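Local coordinates for protein malate dehydrogenase (Picrophilus torridus, PDB 4BGV) that probably catalyses the reversible, NAD(+)-dependent oxidation of malate to oxaloacetate in the tricarboxylic acid cycle, at residues A[246-251]-A[280-285]. Numbering follows the deposited sequence.
Sequences VNDRKR and IGKNGV
Asp248 reaches Lys282 through one carboxylate oxygen: OD1 takes the backbone N-H of Lys282 at 2.8 Å, from above the carboxylate plane. Asp248 CG lies anti to its backbone N (chi1 -166°), 3.6 Å from Lys282 CG. The same OD1 accepts Lys250 NZ on its syn side, 2.7 Å away, in a salt bridge; NZ makes a second one to Glu286. Packing is tight here: OD1 lies 3.4 Å from Gly281 CA, where a side chain would collide with it. An alanine in place of Asp248 would probably leave the Lys282 N-H without its acceptor and Lys250 with Glu286 but no second carboxylate. At the other end, Ile280 N donates to Arg251 O, 2.8 Å. The looser, partly exposed side belongs to the Lys282 chain, modelled in two conformers; in the one described, CE lies 3.5 Å from Asp248 OD2 and NZ 4.6 Å from it, too far for a salt bridge. Arg249 and Arg251 pair with acids of neighbouring subunits. Asp248, at positive phi, closes helix 232-246 as the C-prime residue of a Schellman motif, and its carboxylate joins that helix end to the type I turn of the beta hairpin formed by strands 272-281 and 284-288.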
loop_
_atom_site.group_PDB
_atom_site.type_symbol
_atom_site.label_atom_id
_atom_site.label_comp_id
_atom_site.label_asym_id
_atom_site.label_seq_id
_atom_site.Cartn_x
_atom_site.Cartn_y
_atom_site.Cartn_z
ATOM N N VAL A 246 17.116 2.591 6.208
ATOM C CA VAL A 246 17.184 1.339 5.450
ATOM C C VAL A 246 17.030 1.568 3.953
ATOM O O VAL A 246 17.774 1.008 3.133
ATOM C CB VAL A 246 16.118 0.331 5.951
ATOM C CG1 VAL A 246 16.016 -0.876 5.031
ATOM C CG2 VAL A 246 16.453 -0.105 7.379
ATOM N N ASN A 247 16.070 2.403 3.593
ATOM C CA ASN A 247 15.790 2.640 2.188
ATOM C C ASN A 247 16.337 3.977 1.696
ATOM O O ASN A 247 15.976 4.433 0.604
ATOM C CB ASN A 247 14.287 2.515 1.947
ATOM C CG ASN A 247 13.806 1.095 2.136
ATOM O OD1 ASN A 247 14.537 0.154 1.816
ATOM N ND2 ASN A 247 12.592 0.923 2.653
ATOM N N ASP A 248 17.178 4.607 2.523
ATOM C CA ASP A 248 17.912 5.825 2.140
ATOM C C ASP A 248 16.970 6.906 1.560
ATOM O O ASP A 248 17.240 7.490 0.507
ATOM C CB ASP A 248 19.006 5.442 1.143
ATOM C CG ASP A 248 20.032 6.539 0.931
ATOM O OD1 ASP A 248 20.323 7.300 1.880
ATOM O OD2 ASP A 248 20.567 6.618 -0.196
ATOM N N ARG A 249 15.862 7.157 2.257
ATOM C CA ARG A 249 14.803 8.022 1.742
ATOM C C ARG A 249 15.153 9.520 1.779
ATOM O O ARG A 249 14.553 10.329 1.053
ATOM C CB ARG A 249 13.494 7.794 2.513
ATOM C CG ARG A 249 12.816 6.435 2.273
ATOM C CD ARG A 249 11.377 6.430 2.791
ATOM N NE ARG A 249 10.533 7.404 2.101
ATOM C CZ ARG A 249 9.260 7.658 2.415
ATOM N NH1 ARG A 249 8.671 7.004 3.417
ATOM N NH2 ARG A 249 8.568 8.572 1.731
ATOM N N LYS A 250 16.105 9.879 2.632
ATOM C CA LYS A 250 16.429 11.285 2.907
ATOM C C LYS A 250 15.221 12.073 3.434
ATOM O O LYS A 250 14.998 13.230 3.037
ATOM C CB LYS A 250 17.021 12.009 1.681
ATOM C CG LYS A 250 17.984 11.192 0.806
ATOM C CD LYS A 250 19.300 10.861 1.492
ATOM C CE LYS A 250 20.312 10.321 0.465
ATOM N NZ LYS A 250 21.475 9.601 1.091
ATOM N N ARG A 251 14.436 11.455 4.309
ATOM C CA ARG A 251 13.390 12.188 5.021
ATOM C C ARG A 251 14.046 13.314 5.808
ATOM O O ARG A 251 15.184 13.173 6.284
ATOM C CB ARG A 251 12.658 11.280 6.025
ATOM C CG ARG A 251 11.890 10.093 5.417
ATOM C CD ARG A 251 10.747 10.534 4.493
ATOM N NE ARG A 251 9.931 11.599 5.067
ATOM C CZ ARG A 251 8.867 11.402 5.839
ATOM N NH1 ARG A 251 8.487 10.168 6.160
ATOM N NH2 ARG A 251 8.194 12.451 6.310
ATOM N N ILE A 280 17.710 12.141 7.035
ATOM C CA ILE A 280 17.989 10.773 7.471
ATOM C C ILE A 280 18.241 9.874 6.269
ATOM O O ILE A 280 17.362 9.697 5.428
ATOM C CB ILE A 280 16.806 10.194 8.258
ATOM C CG1 ILE A 280 16.427 11.120 9.414
ATOM C CG2 ILE A 280 17.150 8.780 8.784
ATOM C CD1 ILE A 280 15.171 10.691 10.138
ATOM N N GLY A 281 19.438 9.314 6.182
ATOM C CA GLY A 281 19.773 8.465 5.051
ATOM C C GLY A 281 20.492 7.202 5.463
ATOM O O GLY A 281 20.562 6.886 6.661
ATOM N N LYS A 282 21.065 6.496 4.479
ATOM C CA LYS A 282 21.729 5.220 4.749
ATOM C C LYS A 282 22.918 5.350 5.698
ATOM O O LYS A 282 23.334 4.368 6.308
ATOM C CB LYS A 282 22.161 4.527 3.448
ATOM C CG LYS A 282 22.997 5.395 2.518
ATOM C CD LYS A 282 23.393 4.616 1.259
ATOM C CE LYS A 282 23.919 5.537 0.167
ATOM N NZ LYS A 282 25.077 6.356 0.625
ATOM N N ASN A 283 23.466 6.559 5.825
ATOM C CA ASN A 283 24.598 6.755 6.728
ATOM C C ASN A 283 24.191 7.276 8.118
ATOM O O ASN A 283 25.052 7.575 8.949
ATOM C CB ASN A 283 25.643 7.706 6.118
ATOM C CG ASN A 283 26.226 7.194 4.811
ATOM O OD1 ASN A 283 26.342 7.944 3.842
ATOM N ND2 ASN A 283 26.601 5.926 4.781
ATOM N N GLY A 284 22.887 7.405 8.353
ATOM C CA GLY A 284 22.382 7.992 9.586
ATOM C C GLY A 284 22.042 9.461 9.386
ATOM O O GLY A 284 21.250 9.800 8.496
ATOM N N VAL A 285 22.629 10.335 10.202
ATOM C CA VAL A 285 22.435 11.781 10.015
ATOM C C VAL A 285 23.250 12.245 8.818
ATOM O O VAL A 285 24.480 12.207 8.859
ATOM C CB VAL A 285 22.876 12.579 11.260
ATOM C CG1 VAL A 285 22.767 14.087 10.995
ATOM C CG2 VAL A 285 22.015 12.192 12.442
#